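2-nitropropane dioxygenase (Streptomyces ansochromogenes, PDB 3BW2) probably catalyses the FMN-dependent oxidation of alkyl nitronates such as propionate 3-nitronate, with molecular oxygen as the oxidant. Local coordinates at residues Leu147-Ala152 with Ala166-Ala171; Ala160-Gly165 with Ala206-Val211; Phe65-Phe70 with Asp121-Val126. All coordinates share one frame; numbering follows the deposited sequence.

All three contacts belong to one TIM barrel; contacts 1 and 3 pair parallel strands, contact 2 a helix and a loop. Contact 3 comes first along the chain and pairs strand 65-70 with 125-129; contact 1 then pairs 147-152 with 168-172. Strands 125-129 and 147-152 are neighbours, so the two contacts form a continuous run of sheet, their centres about 12 Å apart. Contact 2 lies outside the sheet, about 7 Å from contact 1 between centres and about 19 Å from contact 3. Its segments alternate with those of contact 1, because helix 155-163 links the two strands paired there. Contact 3 reaches the flavin directly, T151 of contact 1 comes near it, and contact 2 lies farther off.

Contact 1. Residues Leu147-Ala152 with Ala166-Ala171; sequences LTLVTA and ADAVIA
At the N-terminal ends of the two strands of a beta-alpha-beta unit of the barrel, the carboxylate of D167 grips T148 where the parallel strands begin to pair. OD2 of D167 takes the backbone N-H of T148 through its anti lone pair, at 2.8 Å from N and nearly straight (163°). The same oxygen receives T148 OG1 at 3.2 Å, from above the carboxylate plane; chi1 of 57° sets that hydroxyl between the backbone N and the carbonyl carbon. The other oxygen, OD1, makes a salt bridge with R142, so a short acid suits this place. Further along, helix 155-163 provides the crossover that makes strands 147-152 and 168-171 parallel, and the ladder tightens: I170 N donates to V150 O at 2.8 Å, and A152 N to I170 O at 2.9 Å. Side chains alternate between the two faces. L149, T151, A168 and I170 face the barrel interior, where I170 CD1 lies 4.0 Å from L149 CB and T151 OG1 lies 3.6 Å from I170 CB. V150, A152 and V169 face the helical layer; A152 CB meets V169 CG2 at 3.6 Å, and its small methyl touches A158 of the helix.

Contact 2. Residues Ala160-Gly165 with Ala206-Val211; sequences AVEAAG and AVDIPV
V161 and E162, consecutive residues of helix 155-163, both aim at the loop that leads into strand 211-214, one with an apolar methyl, the other with a carboxylate. V161 touches lightly: its CG1 is 4.3 Å from I209 CD1, and a branched apolar residue suits this buried side of the helix. E162 carries the contact. With CG anti to the backbone N (chi1 177°) and the chain extended beyond it, the side chain reaches straight across to the loop, sliding past V207 in the opposite direction. Its aliphatic stem is lined by apolar groups, E162 CB meeting V207 CG1 at 3.9 Å and I209 CD1 at 4.0 Å. OE2 accepts the backbone N-H of D208, 2.8 Å from its N, in an almost linear bond (172°), met on the syn side but 33° out of the carboxylate plane. OE1 rests 3.5 Å from V207 CB. OE2 also stands 4.3 Å from D208 OD2, a like-charge approach that the backbone bond probably offsets. G165, the first residue to leave helical angles, completes a Schellman motif; its positive phi would press a side chain against the preceding carbonyl oxygen. Through E162, helix 155-163 is tied to the loop after helix 196-206, its neighbour around the barrel, while V161 and I209 both lean on V169 of strand 168-172, which lies beneath them.

Contact 3. Residues Phe65-Phe70 with Asp121-Val126; sequences FGVNVF and DPVPVV. With FMN (flavin mononucleotide), chain B.
The F65 ring lies with one face over P124, whose CD sits 4.1 Å from the ring centroid and only 11° off the ring normal, a CH-pi contact. The CB of F65 points away from 121-126, but chi1 of 64° places CG between the backbone N and the carbonyl carbon, and the ring turns back to meet the proline. The side chains of V123 and F65 cross at about a right angle, V123 CB 3.9 Å from F65 CE1. V67 CG2 lies at the ring edge, in its plane, and touches V123 CG2 at 4.1 Å. Flat aromatic, rigid proline and branched valines thus interlock.

Beneath these side chains the backbones run parallel. V67 N donates to V125 O at 2.9 Å, whereas the bond from V125 N to F65 O is weak. G66, with no side chain, brings its CA to 3.0 Å from V125 O in a CA-H...O contact; a CB here would stand 3.4 Å from that oxygen, so glycine eases the approach.

Further along the same strand the side chains serve the cofactor. N68 extends its amide so that OD1 accepts the N-H of FMN N3 at 2.9 Å (151°), and ND2 is anchored by S127 OG, a second-shell partner that helps fix the amide's rotation. The F70 ring presents its edge to the flavin, CZ 3.3 Å from O4 of FMN. F65 and V67 pack outward against helix 47-60, while the strand's carboxy-terminal end carries N68 and F70 to the flavin, as is usual in TIM-barrel flavoproteins.

Contact 1. Residues Leu147-Ala152 with Ala166-Ala171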
loop_
_atom_site.group_PDB
_atom_site.type_symbol
_atom_site.label_atom_id
_atom_site.label_comp_id
_atom_site.label_asym_id
_atom_site.label_seq_id
_atom_site.Cartn_x
_atom_site.Cartn_y
_atom_site.Cartn_z
ATOM N N LEU A 147 -1.932 -23.955 17.097
ATOM C CA LEU A 147 -0.963 -23.002 16.556
ATOM C C LEU A 147 -1.586 -21.619 16.708
ATOM O O LEU A 147 -2.795 -21.451 16.527
ATOM C CB LEU A 147 -0.671 -23.300 15.081
ATOM C CG LEU A 147 0.039 -24.636 14.831
ATOM C CD1 LEU A 147 0.255 -24.836 13.337
ATOM C CD2 LEU A 147 1.371 -24.657 15.572
ATOM N N THR A 148 -0.768 -20.629 17.044
ATOM C CA THR A 148 -1.275 -19.284 17.260
ATOM C C THR A 148 -0.766 -18.249 16.265
ATOM O O THR A 148 0.427 -18.193 15.956
ATOM C CB THR A 148 -0.940 -18.802 18.685
ATOM O OG1 THR A 148 0.476 -18.865 18.891
ATOM C CG2 THR A 148 -1.633 -19.678 19.719
ATOM N N LEU A 149 -1.693 -17.434 15.770
ATOM C CA LEU A 149 -1.384 -16.368 14.822
ATOM C C LEU A 149 -1.901 -15.047 15.374
ATOM O O LEU A 149 -2.915 -15.015 16.068
ATOM C CB LEU A 149 -2.050 -16.636 13.473
ATOM C CG LEU A 149 -1.427 -17.649 12.511
ATOM C CD1 LEU A 149 -1.252 -18.996 13.172
ATOM C CD2 LEU A 149 -2.328 -17.766 11.296
ATOM N N VAL A 150 -1.196 -13.960 15.063
ATOM C CA VAL A 150 -1.586 -12.627 15.506
ATOM C C VAL A 150 -1.288 -11.608 14.410
ATOM O O VAL A 150 -0.227 -11.646 13.785
ATOM C CB VAL A 150 -0.818 -12.195 16.777
ATOM C CG1 VAL A 150 -1.282 -10.811 17.212
ATOM C CG2 VAL A 150 -1.033 -13.207 17.901
ATOM N N THR A 151 -2.221 -10.692 14.173
ATOM C CA THR A 151 -2.014 -9.666 13.153
ATOM C C THR A 151 -1.136 -8.517 13.655
ATOM O O THR A 151 -1.207 -8.122 14.823
ATOM C CB THR A 151 -3.360 -9.067 12.674
ATOM O OG1 THR A 151 -4.064 -10.037 11.891
ATOM C CG2 THR A 151 -3.127 -7.804 11.831
ATOM N N ALA A 152 -0.311 -7.989 12.755
ATOM C CA ALA A 152 0.565 -6.858 13.040
ATOM C C ALA A 152 0.516 -5.980 11.794
ATOM O O ALA A 152 0.429 -6.498 10.682
ATOM C CB ALA A 152 1.992 -7.333 13.294
ATOM N N ALA A 166 4.000 -16.205 19.923
ATOM C CA ALA A 166 3.093 -16.679 18.874
ATOM C C ALA A 166 3.844 -17.476 17.806
ATOM O O ALA A 166 5.026 -17.237 17.576
ATOM C CB ALA A 166 2.380 -15.496 18.232
ATOM N N ASP A 167 3.154 -18.410 17.151
ATOM C CA ASP A 167 3.776 -19.241 16.116
ATOM C C ASP A 167 4.013 -18.513 14.794
ATOM O O ASP A 167 4.941 -18.835 14.059
ATOM C CB ASP A 167 2.921 -20.481 15.850
ATOM C CG ASP A 167 2.853 -21.408 17.046
ATOM O OD1 ASP A 167 3.878 -22.044 17.359
ATOM O OD2 ASP A 167 1.782 -21.490 17.680
ATOM N N ALA A 168 3.168 -17.538 14.484
ATOM C CA ALA A 168 3.312 -16.804 13.235
ATOM C C ALA A 168 2.609 -15.470 13.340
ATOM O O ALA A 168 1.698 -15.297 14.148
ATOM C CB ALA A 168 2.724 -17.604 12.083
ATOM N N VAL A 169 3.045 -14.523 12.520
ATOM C CA VAL A 169 2.449 -13.203 12.518
ATOM C C VAL A 169 1.775 -12.971 11.176
ATOM O O VAL A 169 2.285 -13.387 10.132
ATOM C CB VAL A 169 3.521 -12.105 12.749
ATOM C CG1 VAL A 169 4.628 -12.224 11.708
ATOM C CG2 VAL A 169 2.875 -10.718 12.690
ATOM N N ILE A 170 0.613 -12.332 11.209
ATOM C CA ILE A 170 -0.104 -12.011 9.984
ATOM C C ILE A 170 0.227 -10.559 9.658
ATOM O O ILE A 170 -0.202 -9.652 10.363
ATOM C CB ILE A 170 -1.626 -12.125 10.167
ATOM C CG1 ILE A 170 -2.000 -13.556 10.580
ATOM C CG2 ILE A 170 -2.329 -11.733 8.872
ATOM C CD1 ILE A 170 -3.436 -13.698 11.067
ATOM N N ALA A 171 1.004 -10.341 8.604
ATOM C CA ALA A 171 1.365 -8.985 8.202
ATOM C C ALA A 171 0.238 -8.464 7.324
ATOM O O ALA A 171 0.138 -8.815 6.148
ATOM C CB ALA A 171 2.693 -8.989 7.432
#

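Contact 2. Residues Ala160-Gly165 with Ala206-Val211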
loop_
_atom_site.group_PDB
_atom_site.type_symbol
_atom_site.label_atom_id
_atom_site.label_comp_id
_atom_site.label_asym_id
_atom_site.label_seq_id
_atom_site.Cartn_x
_atom_site.Cartn_y
_atom_site.Cartn_z
ATOM N N ALA A 160 6.320 -7.522 18.653
ATOM C CA ALA A 160 5.511 -7.756 19.847
ATOM C C ALA A 160 4.828 -9.117 19.744
ATOM O O ALA A 160 4.701 -9.837 20.733
ATOM C CB ALA A 160 4.461 -6.658 19.992
ATOM N N VAL A 161 4.383 -9.464 18.541
ATOM C CA VAL A 161 3.731 -10.748 18.320
ATOM C C VAL A 161 4.729 -11.876 18.599
ATOM O O VAL A 161 4.412 -12.845 19.293
ATOM C CB VAL A 161 3.200 -10.863 16.863
ATOM C CG1 VAL A 161 2.781 -12.298 16.563
ATOM C CG2 VAL A 161 2.012 -9.927 16.677
ATOM N N GLU A 162 5.935 -11.737 18.063
ATOM C CA GLU A 162 6.984 -12.728 18.255
ATOM C C GLU A 162 7.373 -12.827 19.728
ATOM O O GLU A 162 7.502 -13.924 20.267
ATOM C CB GLU A 162 8.216 -12.361 17.419
ATOM C CG GLU A 162 9.401 -13.301 17.611
ATOM C CD GLU A 162 10.563 -12.968 16.691
ATOM O OE1 GLU A 162 11.032 -11.810 16.707
ATOM O OE2 GLU A 162 11.006 -13.870 15.955
ATOM N N ALA A 163 7.552 -11.683 20.378
ATOM C CA ALA A 163 7.929 -11.667 21.791
ATOM C C ALA A 163 6.901 -12.379 22.672
ATOM O O ALA A 163 7.239 -12.901 23.737
ATOM C CB ALA A 163 8.110 -10.231 22.266
ATOM N N ALA A 164 5.645 -12.396 22.230
ATOM C CA ALA A 164 4.580 -13.045 22.987
ATOM C C ALA A 164 4.642 -14.559 22.837
ATOM O O ALA A 164 3.922 -15.285 23.523
ATOM C CB ALA A 164 3.220 -12.531 22.524
ATOM N N GLY A 165 5.497 -15.028 21.933
ATOM C CA GLY A 165 5.637 -16.458 21.715
ATOM C C GLY A 165 4.725 -17.050 20.653
ATOM O O GLY A 165 4.679 -18.269 20.494
ATOM N N ALA A 206 12.357 -8.199 10.676
ATOM C CA ALA A 206 12.174 -7.847 12.081
ATOM C C ALA A 206 11.948 -9.052 12.991
ATOM O O ALA A 206 12.263 -9.002 14.179
ATOM C CB ALA A 206 11.013 -6.876 12.221
ATOM N N VAL A 207 11.389 -10.129 12.446
ATOM C CA VAL A 207 11.131 -11.325 13.244
ATOM C C VAL A 207 11.630 -12.573 12.526
ATOM O O VAL A 207 11.939 -12.527 11.333
ATOM C CB VAL A 207 9.618 -11.497 13.539
ATOM C CG1 VAL A 207 9.071 -10.240 14.206
ATOM C CG2 VAL A 207 8.864 -11.807 12.254
ATOM N N ASP A 208 11.700 -13.686 13.251
ATOM C CA ASP A 208 12.165 -14.938 12.667
ATOM C C ASP A 208 11.053 -15.968 12.502
ATOM O O ASP A 208 11.279 -17.035 11.937
ATOM C CB ASP A 208 13.291 -15.545 13.513
ATOM C CG ASP A 208 14.498 -14.639 13.608
ATOM O OD1 ASP A 208 14.895 -14.064 12.569
ATOM O OD2 ASP A 208 15.057 -14.509 14.717
ATOM N N ILE A 209 9.860 -15.654 12.996
ATOM C CA ILE A 209 8.738 -16.574 12.876
ATOM C C ILE A 209 8.078 -16.423 11.505
ATOM O O ILE A 209 8.259 -15.405 10.836
ATOM C CB ILE A 209 7.697 -16.323 13.979
ATOM C CG1 ILE A 209 7.261 -14.859 13.970
ATOM C CG2 ILE A 209 8.284 -16.690 15.338
ATOM C CD1 ILE A 209 6.063 -14.584 14.865
ATOM N N PRO A 210 7.322 -17.447 11.062
ATOM C CA PRO A 210 6.630 -17.444 9.766
ATOM C C PRO A 210 5.694 -16.251 9.621
ATOM O O PRO A 210 5.092 -15.803 10.600
ATOM C CB PRO A 210 5.865 -18.763 9.780
ATOM C CG PRO A 210 6.729 -19.644 10.623
ATOM C CD PRO A 210 7.105 -18.728 11.759
ATOM N N VAL A 211 5.564 -15.748 8.397
ATOM C CA VAL A 211 4.706 -14.602 8.131
ATOM C C VAL A 211 3.596 -14.929 7.142
ATOM O O VAL A 211 3.840 -15.529 6.093
ATOM C CB VAL A 211 5.517 -13.417 7.551
ATOM C CG1 VAL A 211 4.584 -12.248 7.229
ATOM C CG2 VAL A 211 6.602 -12.996 8.536
#

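Contact 3. Residues Phe65-Phe70 with Asp121-Val126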
loop_
_atom_site.group_PDB
_atom_site.type_symbol
_atom_site.label_atom_id
_atom_site.label_comp_id
_atom_site.label_asym_id
_atom_site.label_seq_id
_atom_site.Cartn_x
_atom_site.Cartn_y
_atom_site.Cartn_z
ATOM N N PHE A 65 -8.450 -26.169 10.508
ATOM C CA PHE A 65 -9.142 -24.901 10.312
ATOM C C PHE A 65 -8.771 -23.969 11.458
ATOM O O PHE A 65 -8.174 -24.395 12.453
ATOM C CB PHE A 65 -10.655 -25.122 10.287
ATOM C CG PHE A 65 -11.217 -25.642 11.585
ATOM C CD1 PHE A 65 -11.482 -24.776 12.646
ATOM C CD2 PHE A 65 -11.466 -27.001 11.755
ATOM C CE1 PHE A 65 -11.986 -25.255 13.856
ATOM C CE2 PHE A 65 -11.969 -27.490 12.959
ATOM C CZ PHE A 65 -12.229 -26.615 14.013
ATOM N N GLY A 66 -9.126 -22.697 11.320
ATOM C CA GLY A 66 -8.812 -21.745 12.363
ATOM C C GLY A 66 -10.031 -21.033 12.910
ATOM O O GLY A 66 -11.110 -21.046 12.308
ATOM N N VAL A 67 -9.852 -20.429 14.079
ATOM C CA VAL A 67 -10.897 -19.664 14.743
ATOM C C VAL A 67 -10.221 -18.357 15.158
ATOM O O VAL A 67 -9.149 -18.369 15.760
ATOM C CB VAL A 67 -11.444 -20.397 16.004
ATOM C CG1 VAL A 67 -12.492 -19.530 16.696
ATOM C CG2 VAL A 67 -12.055 -21.737 15.608
ATOM N N ASN A 68 -10.843 -17.233 14.827
ATOM C CA ASN A 68 -10.275 -15.929 15.148
ATOM C C ASN A 68 -11.039 -15.258 16.281
ATOM O O ASN A 68 -12.266 -15.303 16.321
ATOM C CB ASN A 68 -10.286 -15.057 13.879
ATOM C CG ASN A 68 -9.918 -13.609 14.147
ATOM O OD1 ASN A 68 -10.787 -12.774 14.399
ATOM N ND2 ASN A 68 -8.626 -13.305 14.092
ATOM N N VAL A 69 -10.314 -14.654 17.216
ATOM C CA VAL A 69 -10.965 -13.975 18.333
ATOM C C VAL A 69 -10.452 -12.541 18.489
ATOM O O VAL A 69 -9.299 -12.243 18.166
ATOM C CB VAL A 69 -10.761 -14.738 19.669
ATOM C CG1 VAL A 69 -11.195 -16.188 19.513
ATOM C CG2 VAL A 69 -9.330 -14.656 20.102
ATOM N N PHE A 70 -11.324 -11.654 18.962
ATOM C CA PHE A 70 -10.955 -10.256 19.160
ATOM C C PHE A 70 -10.418 -10.041 20.568
ATOM O O PHE A 70 -10.941 -10.604 21.535
ATOM C CB PHE A 70 -12.161 -9.333 18.963
ATOM C CG PHE A 70 -12.734 -9.349 17.573
ATOM C CD1 PHE A 70 -11.999 -9.839 16.497
ATOM C CD2 PHE A 70 -13.998 -8.811 17.331
ATOM C CE1 PHE A 70 -12.512 -9.789 15.200
ATOM C CE2 PHE A 70 -14.519 -8.756 16.038
ATOM C CZ PHE A 70 -13.774 -9.245 14.971
ATOM N N ASP A 121 -11.541 -27.712 24.317
ATOM C CA ASP A 121 -11.740 -28.527 23.121
ATOM C C ASP A 121 -10.925 -27.883 21.991
ATOM O O ASP A 121 -11.482 -27.360 21.027
ATOM C CB ASP A 121 -13.227 -28.538 22.762
ATOM C CG ASP A 121 -13.592 -29.659 21.813
ATOM O OD1 ASP A 121 -12.674 -30.316 21.281
ATOM O OD2 ASP A 121 -14.804 -29.877 21.597
ATOM N N PRO A 122 -9.587 -27.944 22.090
ATOM C CA PRO A 122 -8.631 -27.377 21.132
ATOM C C PRO A 122 -8.941 -27.491 19.639
ATOM O O PRO A 122 -9.413 -28.523 19.159
ATOM C CB PRO A 122 -7.326 -28.083 21.485
ATOM C CG PRO A 122 -7.465 -28.339 22.947
ATOM C CD PRO A 122 -8.890 -28.826 23.044
ATOM N N VAL A 123 -8.674 -26.406 18.918
ATOM C CA VAL A 123 -8.857 -26.377 17.473
ATOM C C VAL A 123 -7.442 -26.283 16.902
ATOM O O VAL A 123 -6.500 -25.927 17.614
ATOM C CB VAL A 123 -9.704 -25.167 17.020
ATOM C CG1 VAL A 123 -11.085 -25.239 17.670
ATOM C CG2 VAL A 123 -9.001 -23.865 17.367
ATOM N N PRO A 124 -7.268 -26.601 15.614
ATOM C CA PRO A 124 -5.939 -26.547 15.002
ATOM C C PRO A 124 -5.220 -25.198 15.025
ATOM O O PRO A 124 -4.027 -25.129 15.324
ATOM C CB PRO A 124 -6.199 -27.032 13.576
ATOM C CG PRO A 124 -7.368 -27.951 13.743
ATOM C CD PRO A 124 -8.254 -27.154 14.670
ATOM N N VAL A 125 -5.944 -24.131 14.704
ATOM C CA VAL A 125 -5.354 -22.798 14.648
ATOM C C VAL A 125 -6.260 -21.736 15.256
ATOM O O VAL A 125 -7.478 -21.769 15.076
ATOM C CB VAL A 125 -5.073 -22.386 13.177
ATOM C CG1 VAL A 125 -4.405 -21.011 13.128
ATOM C CG2 VAL A 125 -4.208 -23.441 12.491
ATOM N N VAL A 126 -5.660 -20.800 15.985
ATOM C CA VAL A 126 -6.401 -19.693 16.584
ATOM C C VAL A 126 -5.636 -18.416 16.265
ATOM O O VAL A 126 -4.416 -18.363 16.424
ATOM C CB VAL A 126 -6.517 -19.828 18.122
ATOM C CG1 VAL A 126 -7.106 -18.547 18.717
ATOM C CG2 VAL A 126 -7.412 -21.004 18.474
HETATM N N1 FMN B . -9.883 -10.134 10.381
HETATM C C2 FMN B . -9.977 -10.716 11.657
HETATM O O2 FMN B . -8.958 -11.029 12.266
HETATM N N3 FMN B . -11.213 -10.950 12.237
HETATM C C4 FMN B . -12.407 -10.640 11.606
HETATM O O4 FMN B . -13.493 -10.876 12.167
HETATM C C4A FMN B . -12.337 -10.063 10.308
HETATM N N5 FMN B . -13.497 -9.750 9.604
HETATM C C5A FMN B . -13.452 -9.212 8.316
HETATM C C6 FMN B . -14.663 -8.933 7.631
HETATM C C7 FMN B . -14.684 -8.386 6.300
HETATM C C7M FMN B . -15.880 -8.880 5.451
HETATM C C8 FMN B . -13.387 -8.183 5.700
HETATM C C8M FMN B . -13.140 -8.298 4.196
HETATM C C9 FMN B . -12.157 -8.436 6.387
HETATM C C9A FMN B . -12.185 -8.959 7.701
HETATM N N10 FMN B . -10.993 -9.251 8.417
HETATM C C10 FMN B . -11.056 -9.814 9.710
HETATM C "C1'" FMN B . -9.629 -8.821 7.870
HETATM C "C2'" FMN B . -8.975 -10.066 7.219
HETATM O "O2'" FMN B . -8.352 -10.837 8.235
HETATM C "C3'" FMN B . -7.854 -9.690 6.190
HETATM O "O3'" FMN B . -6.899 -8.905 6.904
HETATM C "C4'" FMN B . -8.345 -8.878 4.980
HETATM O "O4'" FMN B . -9.524 -9.509 4.481
HETATM C "C5'" FMN B . -7.256 -8.835 3.866
HETATM O "O5'" FMN B . -7.694 -8.076 2.704
HETATM P P FMN B . -8.531 -8.629 1.412
HETATM O O1P FMN B . -7.804 -9.921 1.586
HETATM O O2P FMN B . -7.904 -7.399 0.781
HETATM O O3P FMN B . -9.752 -8.419 2.288
#